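Redox-sensing transcriptional repressor Rex (Thermoanaerobacter ethanolicus, PDB 3WG9) probably represses transcription as a DNA-binding homodimer that senses the cellular NADH/NAD(+) redox state. Local coordinates at residues Gln97-Tyr102 with Ile151-Lys156; Tyr161-Leu166 with Lys172-Phe177. All coordinates share one frame; numbering follows the deposited sequence.

Both contacts are buried in the Rossmann domain, and both press a helix against its parallel sheet from opposite faces. Interaction 1 sets helix 94-102 on one side, against I151 and C153; interaction 2 sets helix 159-168 on the other, against I174. Strands 149-152 and 173-176 are neighbours: L152 N lies 2.8 Å from W175 O, and L152 O lies 3.0 Å from F177 N, both probable hydrogen bonds. Aliphatic packing carries each contact, with a cysteine sulfur added in interaction 1. The polar chemistry differs at the margins: a sulfate at the subunit interface beside interaction 1, salt bridges and hydrogen bonds of a side-chain amide around interaction 2.

Interaction 1: Gln97-Tyr102 with Ile151-Lys156; sequences QAIANY and ILCIPK. With SO4 (sulfate ion), chain E.
I99 comes off helix 94-102 with its two branches spread over the end of strand 149-152 and the residue just after it, one meeting I151 and the other C153. Its CG2 stands anti to the backbone N (CG1 at chi1 -61°), and this methyl reaches CG2 of I151 at 4.1 Å. The two isoleucines cross at a slant, so methyl meets methyl. The CG1 methylene of I99 touches C153 SG at 4.1 Å, while the chain then bends (chi2 -49°) and carries CD1 away toward F177. All three residues are buried, and W175 and F177 widen this apolar patch on I99. C153 also touches G96.

Three residues further along the helix, Y102 points elsewhere, its CG anti to the backbone N (chi1 -178°). O1 of a sulfate, probably from the crystallisation liquor, sits in the ring plane at the hydroxyl edge. The hydrogen bond from Y102 OH to sulfate O1 is modelled at a doubtfully short 2.3 Å. S196 OG and H194 ND1 of the second subunit bind the same ion at the dimer interface.

A98, Y102 and I154 are seen to bind NAD(+) in crystals of this protein, though none is bound to this chain. The helix after the glycine-rich G91-G96 loop packs here on the parallel sheet at the end of strand 149-152, as in the nucleotide site of a Rossmann fold.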
loop_
_atom_site.group_PDB
_atom_site.type_symbol
_atom_site.label_atom_id
_atom_site.label_comp_id
_atom_site.label_asym_id
_atom_site.label_seq_id
_atom_site.Cartn_x
_atom_site.Cartn_y
_atom_site.Cartn_z
ATOM N N GLN B 97 -6.159 -10.224 -11.448
ATOM C CA GLN B 97 -6.010 -11.601 -10.964
ATOM C C GLN B 97 -5.211 -11.652 -9.669
ATOM O O GLN B 97 -5.519 -12.456 -8.770
ATOM C CB GLN B 97 -5.345 -12.474 -12.059
ATOM C CG GLN B 97 -6.208 -12.471 -13.358
ATOM C CD GLN B 97 -5.616 -13.352 -14.454
ATOM O OE1 GLN B 97 -5.262 -14.486 -14.169
ATOM N NE2 GLN B 97 -5.396 -12.800 -15.651
ATOM N N ALA B 98 -4.195 -10.802 -9.543
ATOM C CA ALA B 98 -3.360 -10.873 -8.303
ATOM C C ALA B 98 -4.190 -10.390 -7.127
ATOM O O ALA B 98 -4.054 -10.872 -5.979
ATOM C CB ALA B 98 -2.120 -9.980 -8.432
ATOM N N ILE B 99 -4.977 -9.335 -7.383
ATOM C CA ILE B 99 -5.831 -8.831 -6.300
ATOM C C ILE B 99 -6.939 -9.829 -5.995
ATOM O O ILE B 99 -7.278 -10.061 -4.823
ATOM C CB ILE B 99 -6.371 -7.424 -6.584
ATOM C CG1 ILE B 99 -5.202 -6.461 -6.735
ATOM C CG2 ILE B 99 -7.330 -6.950 -5.405
ATOM C CD1 ILE B 99 -4.131 -6.550 -5.606
ATOM N N ALA B 100 -7.479 -10.482 -7.026
ATOM C CA ALA B 100 -8.427 -11.543 -6.796
ATOM C C ALA B 100 -7.803 -12.628 -5.902
ATOM O O ALA B 100 -8.423 -13.053 -4.921
ATOM C CB ALA B 100 -8.931 -12.124 -8.128
ATOM N N ASN B 101 -6.566 -13.037 -6.193
ATOM C CA ASN B 101 -5.823 -13.999 -5.343
ATOM C C ASN B 101 -5.600 -13.452 -3.913
ATOM O O ASN B 101 -5.791 -14.161 -2.932
ATOM C CB ASN B 101 -4.455 -14.403 -5.974
ATOM C CG ASN B 101 -4.567 -15.030 -7.394
ATOM O OD1 ASN B 101 -3.569 -15.044 -8.180
ATOM N ND2 ASN B 101 -5.741 -15.585 -7.715
ATOM N N TYR B 102 -5.228 -12.182 -3.783
ATOM C CA TYR B 102 -4.963 -11.595 -2.459
ATOM C C TYR B 102 -6.235 -11.548 -1.568
ATOM O O TYR B 102 -6.200 -11.880 -0.376
ATOM C CB TYR B 102 -4.363 -10.182 -2.629
ATOM C CG TYR B 102 -4.006 -9.518 -1.327
ATOM C CD1 TYR B 102 -2.749 -9.723 -0.771
ATOM C CD2 TYR B 102 -4.924 -8.670 -0.645
ATOM C CE1 TYR B 102 -2.405 -9.151 0.484
ATOM C CE2 TYR B 102 -4.581 -8.064 0.596
ATOM C CZ TYR B 102 -3.309 -8.327 1.149
ATOM O OH TYR B 102 -2.870 -7.786 2.346
ATOM N N ILE B 151 -13.306 -2.643 -6.957
ATOM C CA ILE B 151 -11.839 -2.527 -6.948
ATOM C C ILE B 151 -11.374 -2.278 -8.366
ATOM O O ILE B 151 -11.761 -3.058 -9.273
ATOM C CB ILE B 151 -11.256 -3.847 -6.460
ATOM C CG1 ILE B 151 -11.867 -4.175 -5.091
ATOM C CG2 ILE B 151 -9.658 -3.819 -6.503
ATOM C CD1 ILE B 151 -11.510 -5.571 -4.522
ATOM N N LEU B 152 -10.601 -1.205 -8.593
ATOM C CA LEU B 152 -10.261 -0.781 -9.935
ATOM C C LEU B 152 -8.860 -1.239 -10.275
ATOM O O LEU B 152 -7.893 -0.821 -9.593
ATOM C CB LEU B 152 -10.361 0.750 -10.149
ATOM C CG LEU B 152 -11.682 1.498 -9.959
ATOM C CD1 LEU B 152 -11.417 3.004 -10.239
ATOM C CD2 LEU B 152 -12.782 0.974 -10.895
ATOM N N CYS B 153 -8.755 -2.144 -11.252
ATOM C CA CYS B 153 -7.441 -2.698 -11.679
ATOM C C CYS B 153 -7.322 -2.560 -13.206
ATOM O O CYS B 153 -6.908 -3.475 -13.920
ATOM C CB CYS B 153 -7.443 -4.179 -11.309
ATOM S SG CYS B 153 -7.439 -4.452 -9.508
ATOM N N ILE B 154 -7.861 -1.483 -13.739
ATOM C CA ILE B 154 -7.839 -1.282 -15.190
ATOM C C ILE B 154 -6.835 -0.216 -15.582
ATOM O O ILE B 154 -6.300 0.480 -14.711
ATOM C CB ILE B 154 -9.203 -0.815 -15.671
ATOM C CG1 ILE B 154 -9.875 0.103 -14.643
ATOM C CG2 ILE B 154 -10.076 -2.021 -15.992
ATOM C CD1 ILE B 154 -10.968 0.856 -15.312
ATOM N N PRO B 155 -6.581 -0.039 -16.896
ATOM C CA PRO B 155 -5.652 1.042 -17.251
ATOM C C PRO B 155 -6.266 2.411 -16.970
ATOM O O PRO B 155 -7.472 2.515 -16.799
ATOM C CB PRO B 155 -5.456 0.860 -18.765
ATOM C CG PRO B 155 -6.103 -0.419 -19.132
ATOM C CD PRO B 155 -7.125 -0.719 -18.087
ATOM N N LYS B 156 -5.456 3.467 -16.947
ATOM C CA LYS B 156 -5.977 4.836 -16.716
ATOM C C LYS B 156 -6.943 5.340 -17.775
ATOM O O LYS B 156 -7.803 6.190 -17.502
ATOM C CB LYS B 156 -4.810 5.802 -16.617
ATOM C CG LYS B 156 -3.729 5.300 -15.680
ATOM C CD LYS B 156 -2.554 6.252 -15.701
ATOM C CE LYS B 156 -2.332 6.784 -17.110
ATOM N NZ LYS B 156 -1.332 7.876 -17.105
HETATM S S SO4 E . -0.534 -7.810 4.697
HETATM O O1 SO4 E . -0.902 -8.453 3.425
HETATM O O2 SO4 E . 0.927 -7.584 4.832
HETATM O O3 SO4 E . -1.217 -6.515 4.719
HETATM O O4 SO4 E . -1.018 -8.585 5.851
#

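Interaction 2: Tyr161-Leu166 with Lys172-Phe177; sequences YTADRL and KAIWNF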
loop_
_atom_site.group_PDB
_atom_site.type_symbol
_atom_site.label_atom_id
_atom_site.label_comp_id
_atom_site.label_asym_id
_atom_site.label_seq_id
_atom_site.Cartn_x
_atom_site.Cartn_y
_atom_site.Cartn_z
ATOM N N TYR B 161 -14.229 7.221 -16.102
ATOM C CA TYR B 161 -15.532 6.859 -16.638
ATOM C C TYR B 161 -16.023 5.598 -15.911
ATOM O O TYR B 161 -17.185 5.504 -15.521
ATOM C CB TYR B 161 -15.441 6.643 -18.156
ATOM C CG TYR B 161 -16.704 6.037 -18.719
ATOM C CD1 TYR B 161 -17.923 6.708 -18.633
ATOM C CD2 TYR B 161 -16.679 4.758 -19.274
ATOM C CE1 TYR B 161 -19.097 6.136 -19.150
ATOM C CE2 TYR B 161 -17.818 4.178 -19.783
ATOM C CZ TYR B 161 -19.017 4.868 -19.719
ATOM O OH TYR B 161 -20.128 4.253 -20.203
ATOM N N THR B 162 -15.125 4.650 -15.679
ATOM C CA THR B 162 -15.491 3.430 -14.979
ATOM C C THR B 162 -15.925 3.761 -13.557
ATOM O O THR B 162 -16.928 3.270 -13.111
ATOM C CB THR B 162 -14.361 2.379 -15.025
ATOM O OG1 THR B 162 -14.142 2.058 -16.394
ATOM C CG2 THR B 162 -14.768 1.062 -14.291
ATOM N N ALA B 163 -15.195 4.644 -12.873
ATOM C CA ALA B 163 -15.551 5.049 -11.492
ATOM C C ALA B 163 -16.941 5.720 -11.524
ATOM O O ALA B 163 -17.795 5.466 -10.667
ATOM C CB ALA B 163 -14.486 6.000 -10.956
ATOM N N ASP B 164 -17.207 6.531 -12.553
ATOM C CA ASP B 164 -18.532 7.211 -12.607
ATOM C C ASP B 164 -19.682 6.224 -12.757
ATOM O O ASP B 164 -20.738 6.432 -12.173
ATOM C CB ASP B 164 -18.602 8.199 -13.786
ATOM C CG ASP B 164 -17.709 9.428 -13.591
ATOM O OD1 ASP B 164 -17.278 9.701 -12.448
ATOM O OD2 ASP B 164 -17.460 10.142 -14.587
ATOM N N ARG B 165 -19.482 5.176 -13.555
ATOM C CA ARG B 165 -20.484 4.150 -13.762
ATOM C C ARG B 165 -20.741 3.431 -12.451
ATOM O O ARG B 165 -21.901 3.099 -12.140
ATOM C CB ARG B 165 -20.008 3.075 -14.763
ATOM C CG ARG B 165 -19.748 3.607 -16.172
ATOM C CD ARG B 165 -19.374 2.409 -16.977
ATOM N NE ARG B 165 -20.554 1.615 -17.279
ATOM C CZ ARG B 165 -20.567 0.777 -18.286
ATOM N NH1 ARG B 165 -19.437 0.651 -18.991
ATOM N NH2 ARG B 165 -21.674 0.113 -18.597
ATOM N N LEU B 166 -19.662 3.073 -11.733
ATOM C CA LEU B 166 -19.908 2.329 -10.447
ATOM C C LEU B 166 -20.672 3.184 -9.472
ATOM O O LEU B 166 -21.565 2.721 -8.755
ATOM C CB LEU B 166 -18.601 1.876 -9.749
ATOM C CG LEU B 166 -17.616 1.098 -10.603
ATOM C CD1 LEU B 166 -16.379 0.711 -9.774
ATOM C CD2 LEU B 166 -18.201 -0.124 -11.227
ATOM N N LYS B 172 -20.669 1.747 -2.939
ATOM C CA LYS B 172 -20.420 2.534 -1.692
ATOM C C LYS B 172 -18.960 2.921 -1.489
ATOM O O LYS B 172 -18.641 3.881 -0.773
ATOM C CB LYS B 172 -20.876 1.778 -0.434
ATOM C CG LYS B 172 -22.395 1.359 -0.461
ATOM C CD LYS B 172 -22.712 0.620 0.878
ATOM C CE LYS B 172 -24.221 0.336 1.053
ATOM N NZ LYS B 172 -24.723 -0.535 -0.043
ATOM N N ALA B 173 -18.054 2.154 -2.100
ATOM C CA ALA B 173 -16.623 2.420 -1.957
ATOM C C ALA B 173 -15.914 1.896 -3.188
ATOM O O ALA B 173 -16.355 0.879 -3.797
ATOM C CB ALA B 173 -16.113 1.593 -0.781
ATOM N N ILE B 174 -14.775 2.531 -3.459
ATOM C CA ILE B 174 -13.891 2.153 -4.527
ATOM C C ILE B 174 -12.499 2.021 -3.974
ATOM O O ILE B 174 -11.983 2.926 -3.263
ATOM C CB ILE B 174 -13.903 3.245 -5.652
ATOM C CG1 ILE B 174 -15.272 3.138 -6.377
ATOM C CG2 ILE B 174 -12.745 2.984 -6.648
ATOM C CD1 ILE B 174 -15.487 4.240 -7.436
ATOM N N TRP B 175 -11.892 0.871 -4.274
ATOM C CA TRP B 175 -10.479 0.647 -3.904
ATOM C C TRP B 175 -9.674 0.761 -5.199
ATOM O O TRP B 175 -9.800 -0.057 -6.118
ATOM C CB TRP B 175 -10.343 -0.735 -3.231
ATOM C CG TRP B 175 -9.064 -0.948 -2.479
ATOM C CD1 TRP B 175 -8.315 0.016 -1.838
ATOM C CD2 TRP B 175 -8.406 -2.187 -2.240
ATOM N NE1 TRP B 175 -7.237 -0.564 -1.177
ATOM C CE2 TRP B 175 -7.256 -1.914 -1.436
ATOM C CE3 TRP B 175 -8.687 -3.506 -2.586
ATOM C CZ2 TRP B 175 -6.351 -2.896 -1.069
ATOM C CZ3 TRP B 175 -7.784 -4.508 -2.195
ATOM C CH2 TRP B 175 -6.666 -4.200 -1.385
ATOM N N ASN B 176 -8.903 1.835 -5.324
ATOM C CA ASN B 176 -8.382 2.237 -6.636
ATOM C C ASN B 176 -6.874 1.902 -6.729
ATOM O O ASN B 176 -6.109 2.517 -6.027
ATOM C CB ASN B 176 -8.547 3.756 -6.806
ATOM C CG ASN B 176 -7.874 4.286 -8.078
ATOM O OD1 ASN B 176 -7.783 3.583 -9.101
ATOM N ND2 ASN B 176 -7.326 5.506 -7.988
ATOM N N PHE B 177 -6.475 0.957 -7.573
ATOM C CA PHE B 177 -5.040 0.632 -7.768
ATOM C C PHE B 177 -4.308 1.455 -8.835
ATOM O O PHE B 177 -3.106 1.261 -9.049
ATOM C CB PHE B 177 -4.867 -0.828 -8.121
ATOM C CG PHE B 177 -4.976 -1.714 -6.924
ATOM C CD1 PHE B 177 -3.825 -2.057 -6.212
ATOM C CD2 PHE B 177 -6.228 -2.027 -6.424
ATOM C CE1 PHE B 177 -3.899 -2.843 -5.066
ATOM C CE2 PHE B 177 -6.324 -2.824 -5.276
ATOM C CZ PHE B 177 -5.168 -3.197 -4.592
#
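N176 ND2 donates to N192 OD1 and I180 O. The amide's other end, OD1, accepts from L178 N, so both ends of the buried side chain are fixed. Two residues earlier on the same strand, I174 meets A163 and L166 of helix 159-168. With chi2 at 175° its chain is extended, and CD1 projects onto the helix, 4.1 Å from A163 CB. The small methyl of A163 lets the isoleucine tip come down close to the helix backbone, where A163 CA is also 4.1 Å from CD1. One turn on, L166 CD1 comes up beside the middle of that chain, 4.3 Å from I174 CG1.

Away from the sheet, R165 lays CG over one face of the Y161 ring, 3.8 Å above its plane, while its guanidinium forms salt bridges with E139 and E136. On the sheet's other face, F177, just past the strand, turns its edge to the face of W175, with CE2 3.6 Å above that ring near its rim.

Helix 159-168 is the connection of the beta-alpha-beta unit between strands 149-152 and 173-176. L152 fills in beneath T162 and L166, strand 189-192 flanks I174 on the other side, and F177 packs on L95 of helix 94-102.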